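Local coordinates for 2-polyprenyl-6-methoxyphenol hydroxylase-like FAD-dependent oxidoreductase (Streptomyces sp. NRRL 11266, PDB 6UI5), which binds flavin-adenine dinucleotide as an oxidoreductase of the aromatic-ring hydroxylase-like family, joining a Rossmann-type FAD domain to a thioredoxin-like C-terminal domain, at residues D202-A210 / R218-T226; H287-Q295 / A338-L349. All blocks are in the same frame, centred on the assembly; numbering follows the deposited sequence.

Interaction 1. Residues D202-A210 / R218-T226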
loop_
_atom_site.group_PDB
_atom_site.type_symbol
_atom_site.label_atom_id
_atom_site.label_comp_id
_atom_site.label_asym_id
_atom_site.label_seq_id
_atom_site.Cartn_x
_atom_site.Cartn_y
_atom_site.Cartn_z
ATOM N N ASP A 202 -23.328 -2.548 3.166
ATOM C CA ASP A 202 -22.551 -3.493 3.965
ATOM C C ASP A 202 -22.030 -4.661 3.137
ATOM O O ASP A 202 -21.843 -5.777 3.644
ATOM C CB ASP A 202 -23.370 -3.960 5.167
ATOM C CG ASP A 202 -23.521 -2.866 6.216
ATOM O OD1 ASP A 202 -23.850 -1.718 5.840
ATOM O OD2 ASP A 202 -23.293 -3.148 7.412
ATOM N N ASN A 203 -21.845 -4.421 1.851
ATOM C CA ASN A 203 -20.999 -5.181 0.956
ATOM C C ASN A 203 -20.422 -4.114 0.040
ATOM O O ASN A 203 -20.814 -2.951 0.121
ATOM C CB ASN A 203 -21.804 -6.278 0.244
ATOM C CG ASN A 203 -20.993 -7.052 -0.776
ATOM O OD1 ASN A 203 -19.826 -6.740 -1.033
ATOM N ND2 ASN A 203 -21.611 -8.077 -1.368
ATOM N N GLY A 204 -19.479 -4.486 -0.813
ATOM C CA GLY A 204 -18.881 -3.478 -1.678
ATOM C C GLY A 204 -19.833 -2.630 -2.519
ATOM O O GLY A 204 -19.440 -1.575 -3.034
ATOM N N ASP A 205 -21.094 -3.060 -2.625
ATOM C CA ASP A 205 -22.029 -2.503 -3.599
ATOM C C ASP A 205 -22.475 -1.095 -3.225
ATOM O O ASP A 205 -22.849 -0.831 -2.078
ATOM C CB ASP A 205 -23.248 -3.414 -3.728
ATOM C CG ASP A 205 -22.874 -4.875 -3.679
ATOM O OD1 ASP A 205 -22.881 -5.448 -2.573
ATOM O OD2 ASP A 205 -22.539 -5.442 -4.735
ATOM N N GLN A 206 -22.474 -0.203 -4.212
ATOM C CA GLN A 206 -22.822 1.195 -4.018
ATOM C C GLN A 206 -24.053 1.545 -4.839
ATOM O O GLN A 206 -24.361 0.895 -5.847
ATOM C CB GLN A 206 -21.650 2.116 -4.412
ATOM C CG GLN A 206 -20.246 1.561 -4.058
ATOM C CD GLN A 206 -19.089 2.351 -4.693
ATOM O OE1 GLN A 206 -19.140 3.581 -4.792
ATOM N NE2 GLN A 206 -18.035 1.643 -5.106
ATOM N N PHE A 207 -24.774 2.565 -4.387
ATOM C CA PHE A 207 -25.809 3.192 -5.196
ATOM C C PHE A 207 -25.659 4.705 -5.149
ATOM O O PHE A 207 -25.663 5.297 -4.066
ATOM C CB PHE A 207 -27.220 2.835 -4.736
ATOM C CG PHE A 207 -28.269 3.690 -5.389
ATOM C CD1 PHE A 207 -28.695 3.417 -6.678
ATOM C CD2 PHE A 207 -28.785 4.800 -4.741
ATOM C CE1 PHE A 207 -29.642 4.214 -7.295
ATOM C CE2 PHE A 207 -29.723 5.601 -5.358
ATOM C CZ PHE A 207 -30.154 5.305 -6.637
ATOM N N LEU A 208 -25.592 5.334 -6.317
ATOM C CA LEU A 208 -25.539 6.785 -6.415
ATOM C C LEU A 208 -26.823 7.304 -7.043
ATOM O O LEU A 208 -27.172 6.911 -8.159
ATOM C CB LEU A 208 -24.339 7.251 -7.240
ATOM C CG LEU A 208 -24.398 8.768 -7.444
ATOM C CD1 LEU A 208 -24.231 9.484 -6.104
ATOM C CD2 LEU A 208 -23.369 9.256 -8.453
ATOM N N GLY A 209 -27.503 8.205 -6.344
ATOM C CA GLY A 209 -28.616 8.927 -6.927
ATOM C C GLY A 209 -28.393 10.424 -6.881
ATOM O O GLY A 209 -28.331 11.015 -5.798
ATOM N N ALA A 210 -28.273 11.053 -8.048
ATOM C CA ALA A 210 -27.948 12.474 -8.143
ATOM C C ALA A 210 -28.927 13.147 -9.094
ATOM O O ALA A 210 -29.024 12.741 -10.271
ATOM C CB ALA A 210 -26.511 12.685 -8.622
ATOM N N ARG A 218 -29.880 11.417 -12.414
ATOM C CA ARG A 218 -28.889 10.456 -12.879
ATOM C C ARG A 218 -28.686 9.401 -11.805
ATOM O O ARG A 218 -28.677 9.709 -10.609
ATOM C CB ARG A 218 -27.562 11.133 -13.216
ATOM C CG ARG A 218 -26.450 10.176 -13.591
ATOM C CD ARG A 218 -25.435 10.912 -14.407
ATOM N NE ARG A 218 -26.035 11.356 -15.646
ATOM C CZ ARG A 218 -25.536 12.289 -16.444
ATOM N NH1 ARG A 218 -24.391 12.913 -16.144
ATOM N NH2 ARG A 218 -26.190 12.581 -17.565
ATOM N N VAL A 219 -28.566 8.146 -12.238
ATOM C CA VAL A 219 -28.555 7.005 -11.330
ATOM C C VAL A 219 -27.391 6.094 -11.693
ATOM O O VAL A 219 -27.128 5.849 -12.876
ATOM C CB VAL A 219 -29.886 6.239 -11.373
ATOM C CG1 VAL A 219 -31.009 7.188 -11.047
ATOM C CG2 VAL A 219 -30.121 5.632 -12.751
ATOM N N PHE A 220 -26.677 5.616 -10.678
ATOM C CA PHE A 220 -25.520 4.760 -10.893
ATOM C C PHE A 220 -25.515 3.650 -9.858
ATOM O O PHE A 220 -25.695 3.907 -8.665
ATOM C CB PHE A 220 -24.213 5.552 -10.815
ATOM C CG PHE A 220 -22.997 4.716 -11.014
ATOM C CD1 PHE A 220 -22.537 4.422 -12.293
ATOM C CD2 PHE A 220 -22.315 4.201 -9.922
ATOM C CE1 PHE A 220 -21.416 3.634 -12.483
ATOM C CE2 PHE A 220 -21.197 3.423 -10.099
ATOM C CZ PHE A 220 -20.748 3.135 -11.384
ATOM N N SER A 221 -25.304 2.424 -10.316
ATOM C CA SER A 221 -25.182 1.280 -9.428
ATOM C C SER A 221 -23.914 0.507 -9.765
ATOM O O SER A 221 -23.520 0.404 -10.929
ATOM C CB SER A 221 -26.392 0.344 -9.552
ATOM O OG SER A 221 -26.426 -0.200 -10.861
ATOM N N ALA A 222 -23.304 -0.070 -8.740
ATOM C CA ALA A 222 -22.056 -0.813 -8.891
ATOM C C ALA A 222 -22.081 -1.993 -7.933
ATOM O O ALA A 222 -22.123 -1.805 -6.712
ATOM C CB ALA A 222 -20.846 0.072 -8.610
ATOM N N GLU A 223 -22.054 -3.202 -8.477
ATOM C CA GLU A 223 -22.290 -4.399 -7.691
ATOM C C GLU A 223 -21.137 -5.371 -7.881
ATOM O O GLU A 223 -20.630 -5.537 -8.993
ATOM C CB GLU A 223 -23.638 -5.044 -8.076
ATOM C CG GLU A 223 -24.821 -4.334 -7.435
ATOM C CD GLU A 223 -26.175 -4.976 -7.758
ATOM O OE1 GLU A 223 -26.779 -4.633 -8.805
ATOM O OE2 GLU A 223 -26.639 -5.831 -6.964
ATOM N N PHE A 224 -20.714 -5.997 -6.786
ATOM C CA PHE A 224 -19.596 -6.921 -6.818
ATOM C C PHE A 224 -20.148 -8.333 -6.725
ATOM O O PHE A 224 -20.900 -8.651 -5.795
ATOM C CB PHE A 224 -18.599 -6.645 -5.681
ATOM C CG PHE A 224 -17.873 -5.328 -5.804
ATOM C CD1 PHE A 224 -16.696 -5.232 -6.528
ATOM C CD2 PHE A 224 -18.355 -4.189 -5.180
ATOM C CE1 PHE A 224 -16.014 -4.025 -6.621
ATOM C CE2 PHE A 224 -17.682 -2.981 -5.280
ATOM C CZ PHE A 224 -16.518 -2.901 -6.002
ATOM N N SER A 225 -19.765 -9.181 -7.678
ATOM C CA SER A 225 -20.122 -10.589 -7.584
ATOM C C SER A 225 -19.066 -11.431 -8.285
ATOM O O SER A 225 -18.417 -10.978 -9.234
ATOM C CB SER A 225 -21.502 -10.877 -8.197
ATOM O OG SER A 225 -21.666 -12.274 -8.404
ATOM N N THR A 226 -18.926 -12.667 -7.825
ATOM C CA THR A 226 -18.033 -13.668 -8.403
ATOM C C THR A 226 -18.703 -14.540 -9.475
ATOM O O THR A 226 -18.451 -15.744 -9.490
ATOM C CB THR A 226 -17.491 -14.525 -7.261
ATOM O OG1 THR A 226 -16.847 -15.695 -7.781
ATOM C CG2 THR A 226 -18.641 -14.942 -6.346
#
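Leu208 N reaches Phe220 O at 2.7 Å in an almost straight hydrogen bond (175°), and the same oxygen also receives the CA-H of Phe207 and lies oblique to the Phe207 ring, 3.6 Å from Phe207 CD1. The return bond, Phe220 N to Leu208 O, makes this the central hydrogen-bonded pair of an antiparallel hairpin, flanked by the pairs Gln206-Ala222 and Ala210-Arg218. Beside it the side chains of Leu208 and Phe220 touch at their bases, CB to CB 4.0 Å. Where the ladder ends, a carboxylate takes over: Asp205 OD2 accepts from Phe224 N at 2.8 Å, the donor arriving close to the line of the C-O bond. Asp205 CG stands beside the backbone N and anti to the carbonyl carbon (chi1 -39°), which carries OD2 across to the other strand. A like charge, Glu223 OE2, lies 4.7 Å from Asp205 OD2, not in contact; a salt bridge from Glu223 OE1 to Arg247 probably eases that pairing. Phe224 turns the edge of its ring to the preceding loop, CE2 standing 3.2 Å from Gly204 O and close to the ring plane, while Tyr350 meets the ring with its plane tilted by only about 15°. On one face of the hairpin Phe207, Val219 and Ser221 pack beneath helix 238-249. On the other, Phe220 meets Tyr264 and Val181, and its side chain comes to about 4 Å from the FAD. Strand 176-185 continues the sheet beyond residues 218-226, with backbone bonds to Val219, Ser221 and Glu223 and a salt bridge from Asp183 to Arg218.

Interaction 2. Residues H287-Q295 / A338-L349. With FAD (flavin-adenine dinucleotide), chain C.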
loop_
_atom_site.group_PDB
_atom_site.type_symbol
_atom_site.label_atom_id
_atom_site.label_comp_id
_atom_site.label_asym_id
_atom_site.label_seq_id
_atom_site.Cartn_x
_atom_site.Cartn_y
_atom_site.Cartn_z
ATOM N N HIS A 287 -7.011 2.193 -22.478
ATOM C CA HIS A 287 -7.023 1.797 -21.074
ATOM C C HIS A 287 -8.401 2.070 -20.493
ATOM O O HIS A 287 -9.008 3.113 -20.786
ATOM C CB HIS A 287 -5.946 2.571 -20.276
ATOM C CG HIS A 287 -5.845 4.001 -20.686
ATOM N ND1 HIS A 287 -6.700 4.971 -20.206
ATOM C CD2 HIS A 287 -5.050 4.612 -21.598
ATOM C CE1 HIS A 287 -6.414 6.130 -20.785
ATOM N NE2 HIS A 287 -5.418 5.940 -21.633
ATOM N N VAL A 288 -8.861 1.144 -19.641
ATOM C CA VAL A 288 -10.179 1.200 -19.006
ATOM C C VAL A 288 -10.081 0.558 -17.630
ATOM O O VAL A 288 -9.203 -0.268 -17.373
ATOM C CB VAL A 288 -11.278 0.459 -19.806
ATOM C CG1 VAL A 288 -11.508 1.125 -21.177
ATOM C CG2 VAL A 288 -10.899 -0.991 -19.944
ATOM N N HIS A 289 -11.028 0.907 -16.757
ATOM C CA HIS A 289 -10.972 0.547 -15.342
ATOM C C HIS A 289 -12.243 1.095 -14.718
ATOM O O HIS A 289 -13.010 1.806 -15.371
ATOM C CB HIS A 289 -9.742 1.133 -14.649
ATOM C CG HIS A 289 -9.504 2.560 -15.005
ATOM N ND1 HIS A 289 -10.346 3.575 -14.603
ATOM C CD2 HIS A 289 -8.564 3.139 -15.786
ATOM C CE1 HIS A 289 -9.915 4.724 -15.095
ATOM N NE2 HIS A 289 -8.836 4.488 -15.818
ATOM N N TYR A 290 -12.448 0.770 -13.447
ATOM C CA TYR A 290 -13.606 1.285 -12.740
ATOM C C TYR A 290 -13.533 2.810 -12.670
ATOM O O TYR A 290 -12.445 3.388 -12.487
ATOM C CB TYR A 290 -13.703 0.694 -11.335
ATOM C CG TYR A 290 -14.900 1.160 -10.555
ATOM C CD1 TYR A 290 -16.141 0.590 -10.774
ATOM C CD2 TYR A 290 -14.799 2.158 -9.602
ATOM C CE1 TYR A 290 -17.254 1.006 -10.075
ATOM C CE2 TYR A 290 -15.905 2.576 -8.882
ATOM C CZ TYR A 290 -17.134 1.999 -9.126
ATOM O OH TYR A 290 -18.259 2.410 -8.434
ATOM N N PRO A 291 -14.668 3.492 -12.836
ATOM C CA PRO A 291 -14.674 4.967 -12.834
ATOM C C PRO A 291 -14.546 5.565 -11.425
ATOM O O PRO A 291 -15.500 5.585 -10.648
ATOM C CB PRO A 291 -16.053 5.336 -13.440
ATOM C CG PRO A 291 -16.847 4.026 -13.445
ATOM C CD PRO A 291 -15.853 2.899 -13.501
ATOM N N TYR A 292 -13.368 6.066 -11.119
ATOM C CA TYR A 292 -13.076 6.704 -9.844
ATOM C C TYR A 292 -12.348 8.015 -10.097
ATOM O O TYR A 292 -11.576 8.128 -11.058
ATOM C CB TYR A 292 -12.203 5.818 -8.970
ATOM C CG TYR A 292 -12.893 5.039 -7.888
ATOM C CD1 TYR A 292 -13.860 5.626 -7.084
ATOM C CD2 TYR A 292 -12.531 3.715 -7.632
ATOM C CE1 TYR A 292 -14.462 4.910 -6.068
ATOM C CE2 TYR A 292 -13.132 2.993 -6.628
ATOM C CZ TYR A 292 -14.091 3.596 -5.849
ATOM O OH TYR A 292 -14.685 2.887 -4.839
ATOM N N ASN A 293 -12.631 9.022 -9.257
ATOM C CA ASN A 293 -11.924 10.306 -9.195
ATOM C C ASN A 293 -11.918 11.046 -10.520
ATOM O O ASN A 293 -11.240 12.063 -10.647
ATOM C CB ASN A 293 -10.480 10.114 -8.731
ATOM C CG ASN A 293 -10.377 9.182 -7.549
ATOM O OD1 ASN A 293 -9.990 8.029 -7.693
ATOM N ND2 ASN A 293 -10.728 9.677 -6.368
ATOM N N GLY A 294 -12.649 10.561 -11.515
ATOM C CA GLY A 294 -12.608 11.164 -12.833
ATOM C C GLY A 294 -11.400 10.766 -13.644
ATOM O O GLY A 294 -11.027 11.481 -14.582
ATOM N N GLN A 295 -10.772 9.634 -13.311
ATOM C CA GLN A 295 -9.518 9.291 -13.977
ATOM C C GLN A 295 -9.720 8.890 -15.429
ATOM O O GLN A 295 -8.850 9.167 -16.261
ATOM C CB GLN A 295 -8.816 8.177 -13.216
ATOM C CG GLN A 295 -8.370 8.602 -11.831
ATOM C CD GLN A 295 -7.611 7.517 -11.161
ATOM O OE1 GLN A 295 -6.733 6.887 -11.770
ATOM N NE2 GLN A 295 -7.972 7.237 -9.913
ATOM N N ALA A 338 -3.172 4.612 -13.575
ATOM C CA ALA A 338 -4.617 4.676 -13.373
ATOM C C ALA A 338 -5.184 3.284 -13.127
ATOM O O ALA A 338 -5.818 3.036 -12.091
ATOM C CB ALA A 338 -5.302 5.352 -14.563
ATOM N N CYS A 339 -4.948 2.346 -14.054
ATOM C CA CYS A 339 -5.429 0.988 -13.805
ATOM C C CYS A 339 -4.958 0.523 -12.452
ATOM O O CYS A 339 -5.746 0.016 -11.657
ATOM C CB CYS A 339 -4.971 0.009 -14.897
ATOM S SG CYS A 339 -5.737 0.366 -16.556
ATOM N N MET A 340 -3.688 0.775 -12.132
ATOM C CA MET A 340 -3.122 0.182 -10.927
ATOM C C MET A 340 -3.870 0.651 -9.691
ATOM O O MET A 340 -4.365 -0.168 -8.908
ATOM C CB MET A 340 -1.642 0.519 -10.818
ATOM C CG MET A 340 -1.036 0.109 -9.482
ATOM S SD MET A 340 0.215 1.301 -9.100
ATOM C CE MET A 340 -0.780 2.784 -9.047
ATOM N N ASN A 341 -4.035 1.971 -9.542
ATOM C CA ASN A 341 -4.604 2.507 -8.310
ATOM C C ASN A 341 -6.130 2.388 -8.262
ATOM O O ASN A 341 -6.690 2.276 -7.160
ATOM C CB ASN A 341 -4.157 3.966 -8.098
ATOM C CG ASN A 341 -5.102 4.964 -8.691
ATOM O OD1 ASN A 341 -6.142 5.281 -8.092
ATOM N ND2 ASN A 341 -4.742 5.506 -9.871
ATOM N N ILE A 342 -6.823 2.412 -9.411
ATOM C CA ILE A 342 -8.245 2.045 -9.389
ATOM C C ILE A 342 -8.401 0.652 -8.798
ATOM O O ILE A 342 -9.134 0.448 -7.825
ATOM C CB ILE A 342 -8.879 2.122 -10.791
ATOM C CG1 ILE A 342 -8.806 3.537 -11.388
ATOM C CG2 ILE A 342 -10.340 1.602 -10.766
ATOM C CD1 ILE A 342 -9.610 4.541 -10.676
ATOM N N GLN A 343 -7.676 -0.321 -9.353
ATOM C CA GLN A 343 -7.757 -1.678 -8.818
ATOM C C GLN A 343 -7.415 -1.683 -7.329
ATOM O O GLN A 343 -8.067 -2.380 -6.531
ATOM C CB GLN A 343 -6.819 -2.603 -9.599
ATOM C CG GLN A 343 -7.274 -2.953 -11.010
ATOM C CD GLN A 343 -8.613 -3.696 -11.060
ATOM O OE1 GLN A 343 -9.686 -3.128 -10.797
ATOM N NE2 GLN A 343 -8.544 -4.987 -11.385
ATOM N N ALA A 344 -6.419 -0.866 -6.930
ATOM C CA ALA A 344 -6.061 -0.772 -5.518
ATOM C C ALA A 344 -7.208 -0.197 -4.707
ATOM O O ALA A 344 -7.490 -0.677 -3.609
ATOM C CB ALA A 344 -4.799 0.080 -5.316
ATOM N N GLN A 345 -7.886 0.824 -5.227
ATOM C CA GLN A 345 -9.090 1.307 -4.553
ATOM C C GLN A 345 -10.130 0.199 -4.423
ATOM O O GLN A 345 -10.745 0.049 -3.361
ATOM C CB GLN A 345 -9.676 2.526 -5.283
ATOM C CG GLN A 345 -8.902 3.834 -4.995
ATOM C CD GLN A 345 -9.513 5.054 -5.687
ATOM O OE1 GLN A 345 -10.643 5.457 -5.373
ATOM N NE2 GLN A 345 -8.774 5.636 -6.653
ATOM N N LEU A 346 -10.328 -0.610 -5.472
ATOM C CA LEU A 346 -11.351 -1.657 -5.365
ATOM C C LEU A 346 -11.010 -2.654 -4.259
ATOM O O LEU A 346 -11.914 -3.188 -3.600
ATOM C CB LEU A 346 -11.532 -2.388 -6.698
ATOM C CG LEU A 346 -12.319 -1.658 -7.791
ATOM C CD1 LEU A 346 -12.578 -2.577 -8.981
ATOM C CD2 LEU A 346 -13.626 -1.099 -7.245
ATOM N N ALA A 347 -9.715 -2.881 -4.004
ATOM C CA ALA A 347 -9.344 -3.917 -3.043
ATOM C C ALA A 347 -9.577 -3.492 -1.607
ATOM O O ALA A 347 -9.327 -4.296 -0.706
ATOM C CB ALA A 347 -7.883 -4.326 -3.227
ATOM N N LEU A 348 -10.027 -2.258 -1.370
ATOM C CA LEU A 348 -10.535 -1.861 -0.062
ATOM C C LEU A 348 -12.041 -2.069 0.061
ATOM O O LEU A 348 -12.619 -1.741 1.105
ATOM C CB LEU A 348 -10.195 -0.396 0.244
ATOM C CG LEU A 348 -8.716 -0.039 0.414
ATOM C CD1 LEU A 348 -8.020 0.018 -0.900
ATOM C CD2 LEU A 348 -8.531 1.280 1.160
ATOM N N LEU A 349 -12.678 -2.613 -0.973
ATOM C CA LEU A 349 -14.110 -2.836 -0.980
ATOM C C LEU A 349 -14.472 -4.309 -1.017
ATOM O O LEU A 349 -15.331 -4.763 -0.256
ATOM C CB LEU A 349 -14.718 -2.104 -2.181
ATOM C CG LEU A 349 -14.614 -0.597 -2.003
ATOM C CD1 LEU A 349 -15.026 0.098 -3.272
ATOM C CD2 LEU A 349 -15.503 -0.178 -0.844
HETATM P PA FAD C . -15.816 6.658 -25.498
HETATM O O1A FAD C . -16.436 7.614 -24.504
HETATM O O2A FAD C . -16.328 5.258 -25.202
HETATM O O5B FAD C . -16.039 7.187 -27.054
HETATM C C5B FAD C . -15.698 6.343 -28.143
HETATM C C4B FAD C . -16.522 6.798 -29.391
HETATM O O4B FAD C . -16.174 6.179 -30.493
HETATM C C3B FAD C . -18.015 6.447 -29.190
HETATM O O3B FAD C . -18.767 7.480 -29.660
HETATM C C2B FAD C . -18.221 5.187 -30.055
HETATM O O2B FAD C . -19.678 5.046 -30.312
HETATM C C1B FAD C . -17.542 5.505 -31.122
HETATM N N9A FAD C . -17.070 4.403 -31.938
HETATM C C8A FAD C . -16.673 3.184 -31.509
HETATM N N7A FAD C . -16.242 2.487 -32.582
HETATM C C5A FAD C . -16.356 3.287 -33.669
HETATM C C6A FAD C . -16.062 3.095 -35.014
HETATM N N6A FAD C . -15.542 2.049 -35.883
HETATM N N1A FAD C . -16.282 4.067 -35.903
HETATM C C2A FAD C . -16.782 5.256 -35.498
HETATM N N3A FAD C . -17.056 5.449 -34.176
HETATM C C4A FAD C . -16.849 4.472 -33.267
HETATM N N1 FAD C . -15.774 9.122 -16.492
HETATM C C2 FAD C . -15.482 10.094 -15.399
HETATM O O2 FAD C . -14.652 10.934 -15.521
HETATM N N3 FAD C . -16.261 10.002 -14.131
HETATM C C4 FAD C . -17.288 8.969 -13.992
HETATM O O4 FAD C . -17.926 8.871 -12.998
HETATM C C4X FAD C . -17.555 8.001 -15.118
HETATM N N5 FAD C . -18.577 7.000 -14.914
HETATM C C5X FAD C . -18.852 6.024 -15.998
HETATM C C6 FAD C . -19.838 5.058 -15.788
HETATM C C7 FAD C . -20.124 4.135 -16.788
HETATM C C7M FAD C . -21.227 3.218 -16.279
HETATM C C8 FAD C . -19.440 4.156 -18.013
HETATM C C8M FAD C . -19.826 3.101 -19.058
HETATM C C9 FAD C . -18.445 5.127 -18.227
HETATM C C9A FAD C . -18.135 6.071 -17.220
HETATM N N10 FAD C . -17.060 7.115 -17.428
HETATM C C10 FAD C . -16.801 8.075 -16.359
HETATM C "C1'" FAD C . -16.357 7.163 -18.726
HETATM C "C2'" FAD C . -14.823 7.051 -18.764
HETATM O "O2'" FAD C . -14.210 8.252 -18.473
HETATM C "C3'" FAD C . -14.355 6.743 -20.185
HETATM O "O3'" FAD C . -13.012 6.386 -20.098
HETATM C "C4'" FAD C . -14.424 7.918 -21.183
HETATM O "O4'" FAD C . -15.708 8.443 -21.368
HETATM C "C5'" FAD C . -13.981 7.289 -22.509
HETATM O "O5'" FAD C . -13.593 8.271 -23.429
HETATM P P FAD C . -13.184 7.851 -24.974
HETATM O O1P FAD C . -13.434 9.032 -25.882
HETATM O O2P FAD C . -11.781 7.292 -25.117
HETATM O O3P FAD C . -14.172 6.576 -25.337
#
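Gln295 enters helix 338-346 as a knob among Ala338, Asn341, Ile342 and Gln345, and its amide meets that of Asn341 almost coplanar. Gln295 NE2 gives to Asn341 OD1 on a lone pair (3.2 Å); Asn341 ND2 answers to Gln295 OE1 (3.1 Å) and also donates to Leu337 O, one turn back in the helix. Gln345 NE2 sends one hydrogen to Asn293 OD1 (2.9 Å) and the other to Asn341 OD1; Gln295 NE2 serves the same two oxygens, so two NH2 groups and two carbonyls close a four-bond ring. Ile342 fills the apolar flank: CG1 lies over a face of the His289 imidazole in a CH-pi contact, and CD1 presses on Tyr292 CB (3.4 Å). His289 CG sits between the backbone N and the carbonyl carbon (chi1 45°), and ND1 donates to Tyr290 O from above the carbonyl plane. Tyr292 is sandwiched, the edge of Tyr290 over one face and Gln345 OE1 centred 3.3 Å above the other; that oxygen also accepts from Ala76 N. Toward and past the helix C terminus the contact is sparse: Leu346 CD2 stays 4.2 Å from Tyr292 CE2, and the partly exposed Leu349 meets just Tyr292 of the loop, CD1 to the hydroxyl, which is hydrogen-bonded to Tyr200. The flavin is adjacent: Pro291 CB lies 3.4 Å from FAD N5, and Gly294 CA equally close to FAD O2. Each donor in the ring has a set acceptor, so this uncharged network probably fixes the amide orientations and anchors the type I' turn 292-295 against the helix.

From the N terminus, interaction 1 comes first and closes a short hairpin, with seven residues between its segments. The chain then passes through helix 238-249 and strand 257-271 before interaction 2 opens; this one closes a longer, mostly helical excursion through 295-316 and into 325-346. The two loops lie in series and neither nest nor cross. In space they meet, their centres about 15 Å apart: Tyr290 OH rests against Gln206, Phe220 and Ala222. Both reach the same antiparallel sheet, where strand 287-288 pairs with 257-271. Phe220 of the hairpin and Pro291 and Gly294 of the loop reach the FAD; helix 325-346 backs the loop and also packs on the second subunit.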